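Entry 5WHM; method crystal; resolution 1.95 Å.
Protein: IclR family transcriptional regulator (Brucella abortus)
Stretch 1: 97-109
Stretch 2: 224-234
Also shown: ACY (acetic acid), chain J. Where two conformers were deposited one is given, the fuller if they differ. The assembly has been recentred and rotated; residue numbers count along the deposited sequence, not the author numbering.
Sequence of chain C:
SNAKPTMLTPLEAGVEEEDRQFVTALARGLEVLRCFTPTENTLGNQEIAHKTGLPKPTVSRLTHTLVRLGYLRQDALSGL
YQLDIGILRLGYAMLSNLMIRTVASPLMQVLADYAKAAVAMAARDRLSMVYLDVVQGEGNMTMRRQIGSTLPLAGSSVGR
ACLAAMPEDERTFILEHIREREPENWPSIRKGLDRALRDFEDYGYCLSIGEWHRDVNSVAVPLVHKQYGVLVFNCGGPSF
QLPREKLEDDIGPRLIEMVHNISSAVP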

ATOM      1  N   ASN C  97      -9.107   0.468   2.262  1.00 22.33           N
ATOM      2  CA  ASN C  97     -10.490   0.064   2.522  1.00 19.72           C
ATOM      3  C   ASN C  97     -11.025   0.676   3.807  1.00 26.64           C
ATOM      4  O   ASN C  97     -11.790   0.045   4.532  1.00 25.09           O
ATOM      5  N   LEU C  98     -10.688   1.943   4.078  1.00 27.43           N
ATOM      6  CA  LEU C  98     -11.208   2.610   5.271  1.00 27.21           C
ATOM      7  C   LEU C  98     -12.724   2.624   5.249  1.00 26.23           C
ATOM      8  O   LEU C  98     -13.342   2.836   4.200  1.00 31.50           O
HETATM    9  N   MSE C  99     -13.344   2.411   6.401  0.56 27.71           N
HETATM   10  CA  MSE C  99     -14.808   2.282   6.395  0.56 33.67           C
HETATM   11  C   MSE C  99     -15.531   3.599   6.025  0.56 35.28           C
HETATM   12  O   MSE C  99     -16.691   3.580   5.582  0.56 33.61           O
ATOM     13  N   ILE C 100     -14.842   4.738   6.169  1.00 30.38           N
ATOM     14  CA  ILE C 100     -15.465   5.997   5.771  1.00 33.76           C
ATOM     15  C   ILE C 100     -15.788   5.999   4.283  1.00 32.83           C
ATOM     16  O   ILE C 100     -16.710   6.700   3.854  1.00 33.67           O
ATOM     17  N   ARG C 101     -15.096   5.169   3.481  1.00 26.69           N
ATOM     18  CA  ARG C 101     -15.423   5.062   2.057  1.00 29.64           C
ATOM     19  C   ARG C 101     -16.867   4.667   1.818  1.00 32.05           C
ATOM     20  O   ARG C 101     -17.431   5.037   0.787  1.00 33.74           O
ATOM     21  N   THR C 102     -17.480   3.881   2.707  1.00 32.43           N
ATOM     22  CA  THR C 102     -18.858   3.488   2.416  1.00 36.93           C
ATOM     23  C   THR C 102     -19.824   4.663   2.524  1.00 38.18           C
ATOM     24  O   THR C 102     -20.906   4.620   1.935  1.00 39.40           O
ATOM     25  N   VAL C 103     -19.475   5.701   3.274  1.00 40.25           N
ATOM     26  CA  VAL C 103     -20.274   6.927   3.288  1.00 43.10           C
ATOM     27  C   VAL C 103     -19.809   7.895   2.212  1.00 40.63           C
ATOM     28  O   VAL C 103     -20.618   8.473   1.488  1.00 38.73           O
ATOM     29  N   ALA C 104     -18.495   8.093   2.099  1.00 37.28           N
ATOM     30  CA  ALA C 104     -17.978   9.148   1.229  1.00 37.85           C
ATOM     31  C   ALA C 104     -18.084   8.766  -0.240  1.00 36.62           C
ATOM     32  O   ALA C 104     -18.467   9.595  -1.072  1.00 34.27           O
ATOM     33  N   SER C 105     -17.770   7.513  -0.572  1.00 35.50           N
ATOM     34  CA  SER C 105     -17.623   7.135  -1.974  1.00 36.71           C
ATOM     35  C   SER C 105     -18.873   7.384  -2.803  1.00 38.79           C
ATOM     36  O   SER C 105     -18.731   7.915  -3.917  1.00 36.07           O
ATOM     37  N   PRO C 106     -20.093   7.034  -2.365  1.00 40.90           N
ATOM     38  CA  PRO C 106     -21.248   7.303  -3.235  1.00 38.32           C
ATOM     39  C   PRO C 106     -21.520   8.788  -3.389  1.00 39.01           C
ATOM     40  O   PRO C 106     -21.982   9.218  -4.455  1.00 39.03           O
ATOM     41  N   LEU C 107     -21.275   9.578  -2.342  1.00 37.01           N
ATOM     42  CA  LEU C 107     -21.413  11.028  -2.464  1.00 41.65           C
ATOM     43  C   LEU C 107     -20.362  11.597  -3.409  1.00 38.56           C
ATOM     44  O   LEU C 107     -20.630  12.547  -4.157  1.00 39.17           O
HETATM   45  N   MSE C 108     -19.158  11.048  -3.377  1.00 36.31           N
HETATM   46  CA  MSE C 108     -18.105  11.522  -4.271  1.00 41.86           C
HETATM   47  C   MSE C 108     -18.443  11.177  -5.718  1.00 42.74           C
HETATM   48  O   MSE C 108     -18.112  11.919  -6.649  1.00 39.32           O
ATOM     49  N   GLN C 109     -19.084  10.020  -5.899  1.00 36.59           N
ATOM     50  CA  GLN C 109     -19.470   9.603  -7.242  1.00 40.32           C
ATOM     51  C   GLN C 109     -20.491  10.566  -7.845  1.00 39.62           C
ATOM     52  O   GLN C 109     -20.361  10.963  -9.010  1.00 42.14           O
ATOM     53  N   VAL C 224     -12.481  17.980   9.583  1.00 38.90           N
ATOM     54  CA  VAL C 224     -11.795  17.561  10.798  1.00 48.74           C
ATOM     55  C   VAL C 224     -12.534  16.355  11.363  1.00 50.31           C
ATOM     56  O   VAL C 224     -13.710  16.456  11.714  1.00 53.40           O
ATOM     57  N   HIS C 225     -11.858  15.204  11.430  1.00 52.30           N
ATOM     58  CA  HIS C 225     -12.475  13.965  11.897  1.00 56.61           C
ATOM     59  C   HIS C 225     -11.765  13.487  13.157  1.00 55.42           C
ATOM     60  O   HIS C 225     -10.531  13.468  13.208  1.00 49.23           O
ATOM     61  N   LYS C 226     -12.551  13.107  14.170  1.00 63.85           N
ATOM     62  CA  LYS C 226     -11.993  12.757  15.474  1.00 73.60           C
ATOM     63  C   LYS C 226     -11.016  11.592  15.383  1.00 78.06           C
ATOM     64  O   LYS C 226     -10.023  11.561  16.119  1.00 82.31           O
ATOM     65  N   GLN C 227     -11.263  10.637  14.483  1.00 79.06           N
ATOM     66  CA  GLN C 227     -10.424   9.450  14.386  1.00 82.73           C
ATOM     67  C   GLN C 227      -9.332   9.604  13.336  1.00 79.33           C
ATOM     68  O   GLN C 227      -8.159   9.334  13.613  1.00 80.26           O
ATOM     69  N   TYR C 228      -9.695  10.033  12.130  1.00 73.95           N
ATOM     70  CA  TYR C 228      -8.734  10.078  11.039  1.00 69.12           C
ATOM     71  C   TYR C 228      -7.920  11.369  11.004  1.00 64.49           C
ATOM     72  O   TYR C 228      -6.976  11.465  10.211  1.00 65.20           O
ATOM     73  N   GLY C 229      -8.261  12.369  11.815  1.00 60.67           N
ATOM     74  CA  GLY C 229      -7.600  13.656  11.716  1.00 55.36           C
ATOM     75  C   GLY C 229      -8.256  14.541  10.669  1.00 56.03           C
ATOM     76  O   GLY C 229      -9.485  14.519  10.524  1.00 61.11           O
ATOM     77  N   VAL C 230      -7.467  15.317   9.929  1.00 47.67           N
ATOM     78  CA  VAL C 230      -8.000  16.168   8.869  1.00 41.67           C
ATOM     79  C   VAL C 230      -8.051  15.354   7.576  1.00 42.77           C
ATOM     80  O   VAL C 230      -7.010  14.974   7.027  1.00 47.30           O
ATOM     81  N   LEU C 231      -9.257  15.047   7.102  1.00 33.71           N
ATOM     82  CA  LEU C 231      -9.408  14.520   5.754  1.00 33.61           C
ATOM     83  C   LEU C 231      -9.703  15.683   4.816  1.00 34.19           C
ATOM     84  O   LEU C 231     -10.247  16.704   5.227  1.00 34.88           O
ATOM     85  N   VAL C 232      -9.291  15.560   3.563  1.00 30.00           N
ATOM     86  CA  VAL C 232      -9.537  16.644   2.618  1.00 27.90           C
ATOM     87  C   VAL C 232     -10.136  16.029   1.366  1.00 26.98           C
ATOM     88  O   VAL C 232      -9.649  14.994   0.891  1.00 30.20           O
ATOM     89  N   PHE C 233     -11.184  16.667   0.833  1.00 26.84           N
ATOM     90  CA  PHE C 233     -11.825  16.219  -0.394  1.00 33.06           C
ATOM     91  C   PHE C 233     -11.567  17.227  -1.494  1.00 30.24           C
ATOM     92  O   PHE C 233     -11.595  18.437  -1.250  1.00 31.65           O
ATOM     93  N   ASN C 234     -11.258  16.755  -2.696  1.00 30.59           N
ATOM     94  CA  ASN C 234     -11.054  17.710  -3.774  1.00 27.67           C
ATOM     95  C   ASN C 234     -11.829  17.281  -5.009  1.00 33.50           C
ATOM     96  O   ASN C 234     -12.397  16.187  -5.095  1.00 32.14           O
TER

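The contact between these stretches is small, 322 Å² with both sides summed, and it is carried by apolar packing: no hydrogen bond crosses it. Each side contributes a sparse set of inward residues. Leu-98, Ile-100, Ala-104 and Met-108 point toward the second stretch; the last three are four apart in sequence, and Ala-104 and Met-108 lie one helical turn apart. His-225, Tyr-228, Leu-231 and Phe-233 answer them, with Leu-231 and Phe-233 two apart, as the alternation of a strand requires.

Among the aliphatic contacts, Ile-100 is the hub. With chi1 and chi2 both t, it extends its CD1 to 3.6 Å from CD1 of Leu-231, whose rotamer is m, t. The same Ile-100 CD1 lies 3.9 Å from CD2 of His-225, meeting the imidazole at its edge; the histidine (chi1 t) acts here as a packing surface.

The aromatic contacts sit near the two ends. Tyr-228, chi1 m, gives up 77 Å² to the other stretch, the largest share of any residue. Leu-98, in the m, t rotamer, places CD2 3.7 Å from CE1 of Tyr-228, close to the ring plane, while CB of Ile-100 is 4.0 Å from CE2 of Tyr-228. These two residues flank Met-99 in sequence, a selenomethionine whose CA-to-CB bond points sideways and whose end leads away. At the other end Phe-233, also chi1 m, receives Ala-104 and Met-108, both through CE2: Ala-104 CB stands 4.0 Å from Phe-233 CE2. Met-108, likewise a selenomethionine, folds m, t, p to bring SE to 4.1 Å from CE2 of Phe-233, a sulfur-aromatic type of approach at the ring edge.

No polar group bridges the contact. The hydroxyl OH of Tyr-228 comes to 3.5 Å from the backbone N of Ile-100, a contact and not a hydrogen bond. Within the first stretch, Thr-102 (chi1 p) donates from OG1 to O of Met-99 at 3.0 Å. Arg-101 points away and finds its partners elsewhere in the structure. Asn-234, chi1 p, takes no part in the packing; its ND2 donates to O of an acetic acid molecule at 3.2 Å, probably a guest from the crystallisation liquor.

The rule to read here is modest: a few apolar side chains, three of them at four-residue spacing, packed against aromatic and leucine side chains.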

ATOM      1  CB  ASN C  97     -10.624  -1.463   2.575  1.00 23.64           C
ATOM      2  CG  ASN C  97     -10.481  -2.095   1.197  1.00 29.76           C
ATOM      3  OD1 ASN C  97     -11.134  -1.672   0.244  1.00 27.07           O
ATOM      4  ND2 ASN C  97      -9.619  -3.104   1.081  1.00 27.73           N
ATOM      5  CB  LEU C  98     -10.692   4.049   5.341  1.00 25.17           C
ATOM      6  CG  LEU C  98      -9.182   4.144   5.498  1.00 31.51           C
ATOM      7  CD1 LEU C  98      -8.780   5.613   5.283  1.00 35.95           C
ATOM      8  CD2 LEU C  98      -8.791   3.671   6.896  1.00 31.44           C
HETATM    9  CB  MSE C  99     -15.299   1.761   7.747  0.56 43.03           C
HETATM   10  CG  MSE C  99     -15.057   0.256   7.962  0.56 50.41           C
HETATM   11 SE   MSE C  99     -15.893  -0.905   6.596  0.56 63.04          SE
HETATM   12  CE  MSE C  99     -17.744  -0.322   6.775  0.56 58.65           C
ATOM     13  CB  ILE C 100     -14.573   7.204   6.166  1.00 29.87           C
ATOM     14  CG1 ILE C 100     -15.349   8.508   5.904  1.00 39.73           C
ATOM     15  CG2 ILE C 100     -13.258   7.190   5.392  1.00 25.04           C
ATOM     16  CD1 ILE C 100     -14.897   9.651   6.728  1.00 43.74           C
ATOM     17  CB  ARG C 101     -14.532   4.044   1.333  1.00 31.66           C
ATOM     18  CG  ARG C 101     -13.061   4.407   1.221  1.00 32.87           C
ATOM     19  CD  ARG C 101     -12.302   3.232   0.537  1.00 26.73           C
ATOM     20  NE  ARG C 101     -12.861   3.065  -0.796  1.00 26.49           N
ATOM     21  CZ  ARG C 101     -12.932   1.919  -1.468  1.00 33.42           C
ATOM     22  NH1 ARG C 101     -12.457   0.772  -0.945  1.00 27.39           N
ATOM     23  NH2 ARG C 101     -13.495   1.924  -2.663  1.00 28.29           N
ATOM     24  CB  THR C 102     -19.321   2.354   3.337  1.00 39.37           C
ATOM     25  OG1 THR C 102     -19.475   2.857   4.670  1.00 42.67           O
ATOM     26  CG2 THR C 102     -18.297   1.171   3.317  1.00 34.15           C
ATOM     27  CB  VAL C 103     -20.194   7.578   4.684  1.00 48.44           C
ATOM     28  CG1 VAL C 103     -20.758   8.994   4.647  1.00 46.07           C
ATOM     29  CG2 VAL C 103     -20.914   6.719   5.700  1.00 52.87           C
ATOM     30  CB  ALA C 104     -16.526   9.460   1.578  1.00 32.26           C
ATOM     31  CB  SER C 105     -17.178   5.662  -2.081  1.00 38.61           C
ATOM     32  OG  SER C 105     -17.084   5.249  -3.434  1.00 40.85           O
ATOM     33  CB  PRO C 106     -22.414   6.583  -2.545  1.00 44.61           C
ATOM     34  CG  PRO C 106     -21.940   6.198  -1.196  1.00 48.34           C
ATOM     35  CD  PRO C 106     -20.449   6.248  -1.165  1.00 44.33           C
ATOM     36  CB  LEU C 107     -21.307  11.684  -1.082  1.00 39.51           C
ATOM     37  CG  LEU C 107     -22.456  11.353  -0.133  1.00 41.41           C
ATOM     38  CD1 LEU C 107     -22.136  11.838   1.262  1.00 39.07           C
ATOM     39  CD2 LEU C 107     -23.740  12.002  -0.635  1.00 48.57           C
HETATM   40  CB  MSE C 108     -16.751  10.908  -3.877  1.00 36.88           C
HETATM   41  CG  MSE C 108     -16.197  11.469  -2.576  1.00 35.30           C
HETATM   42 SE   MSE C 108     -14.810  10.292  -1.750  0.80 39.57          SE
HETATM   43  CE  MSE C 108     -13.487  10.248  -3.178  1.00 33.27           C
ATOM     44  CB  GLN C 109     -20.010   8.174  -7.205  1.00 44.45           C
ATOM     45  CG  GLN C 109     -20.336   7.589  -8.573  1.00 47.72           C
ATOM     46  CD  GLN C 109     -19.100   7.394  -9.422  1.00 47.07           C
ATOM     47  OE1 GLN C 109     -18.282   6.531  -9.141  1.00 49.90           O
ATOM     48  NE2 GLN C 109     -18.959   8.199 -10.466  1.00 49.58           N
ATOM     49  CB  VAL C 224     -11.722  18.700  11.828  1.00 52.85           C
ATOM     50  CG1 VAL C 224     -11.096  18.188  13.120  1.00 57.14           C
ATOM     51  CG2 VAL C 224     -10.914  19.874  11.287  1.00 50.07           C
ATOM     52  CB  HIS C 225     -12.438  12.882  10.816  1.00 65.19           C
ATOM     53  CG  HIS C 225     -13.371  11.739  11.073  1.00 79.40           C
ATOM     54  ND1 HIS C 225     -14.014  11.558  12.282  1.00 85.12           N
ATOM     55  CD2 HIS C 225     -13.785  10.729  10.274  1.00 81.93           C
ATOM     56  CE1 HIS C 225     -14.766  10.473  12.221  1.00 86.65           C
ATOM     57  NE2 HIS C 225     -14.643   9.949  11.014  1.00 84.46           N
ATOM     58  CB  LYS C 226     -13.127  12.431  16.448  1.00 80.50           C
ATOM     59  CG  LYS C 226     -14.176  11.486  15.863  1.00 84.34           C
ATOM     60  CD  LYS C 226     -15.454  11.404  16.707  1.00 88.16           C
ATOM     61  CE  LYS C 226     -15.244  10.642  18.011  1.00 90.00           C
ATOM     62  NZ  LYS C 226     -16.466   9.885  18.407  1.00 90.85           N
ATOM     63  CB  GLN C 227     -11.277   8.219  14.065  1.00 87.82           C
ATOM     64  CG  GLN C 227     -12.758   8.351  14.418  1.00 92.22           C
ATOM     65  CD  GLN C 227     -13.047   8.230  15.911  1.00 98.20           C
ATOM     66  OE1 GLN C 227     -12.151   8.358  16.751  1.00100.67           O
ATOM     67  NE2 GLN C 227     -14.310   7.981  16.246  1.00 99.71           N
ATOM     68  CB  TYR C 228      -9.445   9.895   9.692  1.00 69.14           C
ATOM     69  CG  TYR C 228     -10.273   8.625   9.510  1.00 71.72           C
ATOM     70  CD1 TYR C 228      -9.693   7.427   9.102  1.00 76.51           C
ATOM     71  CD2 TYR C 228     -11.645   8.643   9.691  1.00 70.59           C
ATOM     72  CE1 TYR C 228     -10.481   6.260   8.907  1.00 77.00           C
ATOM     73  CE2 TYR C 228     -12.435   7.502   9.505  1.00 70.90           C
ATOM     74  CZ  TYR C 228     -11.857   6.316   9.107  1.00 71.74           C
ATOM     75  OH  TYR C 228     -12.665   5.204   8.919  1.00 65.18           O
ATOM     76  CB  VAL C 230      -7.161  17.435   8.695  1.00 46.67           C
ATOM     77  CG1 VAL C 230      -7.870  18.411   7.746  1.00 43.58           C
ATOM     78  CG2 VAL C 230      -6.949  18.101  10.042  1.00 56.18           C
ATOM     79  CB  LEU C 231     -10.540  13.494   5.671  1.00 34.51           C
ATOM     80  CG  LEU C 231     -10.452  12.266   6.545  1.00 39.02           C
ATOM     81  CD1 LEU C 231     -11.779  11.495   6.484  1.00 43.00           C
ATOM     82  CD2 LEU C 231      -9.272  11.407   6.091  1.00 36.04           C
ATOM     83  CB  VAL C 232      -8.259  17.431   2.265  1.00 28.51           C
ATOM     84  CG1 VAL C 232      -8.648  18.658   1.431  1.00 29.70           C
ATOM     85  CG2 VAL C 232      -7.483  17.833   3.524  1.00 32.17           C
ATOM     86  CB  PHE C 233     -13.324  16.001  -0.164  1.00 27.68           C
ATOM     87  CG  PHE C 233     -13.603  14.958   0.886  1.00 30.03           C
ATOM     88  CD1 PHE C 233     -13.568  15.295   2.246  1.00 31.63           C
ATOM     89  CD2 PHE C 233     -13.811  13.621   0.525  1.00 30.89           C
ATOM     90  CE1 PHE C 233     -13.758  14.293   3.242  1.00 32.01           C
ATOM     91  CE2 PHE C 233     -14.026  12.633   1.497  1.00 30.42           C
ATOM     92  CZ  PHE C 233     -14.017  12.971   2.861  1.00 30.80           C
ATOM     93  CB  ASN C 234      -9.560  17.926  -4.119  1.00 27.13           C
ATOM     94  CG  ASN C 234      -8.919  16.732  -4.842  1.00 34.07           C
ATOM     95  OD1 ASN C 234      -9.557  15.715  -5.105  1.00 39.09           O
ATOM     96  ND2 ASN C 234      -7.633  16.866  -5.168  1.00 37.49           N
TER
HETATM   97  C   ACY J 302      -5.036  19.594  -6.394  1.00 38.54           C
HETATM   98  O   ACY J 302      -5.644  19.355  -5.318  1.00 40.29           O
HETATM   99  OXT ACY J 302      -4.532  20.713  -6.692  1.00 36.10           O
HETATM  100  CH3 ACY J 302      -4.897  18.474  -7.388  1.00 35.90           C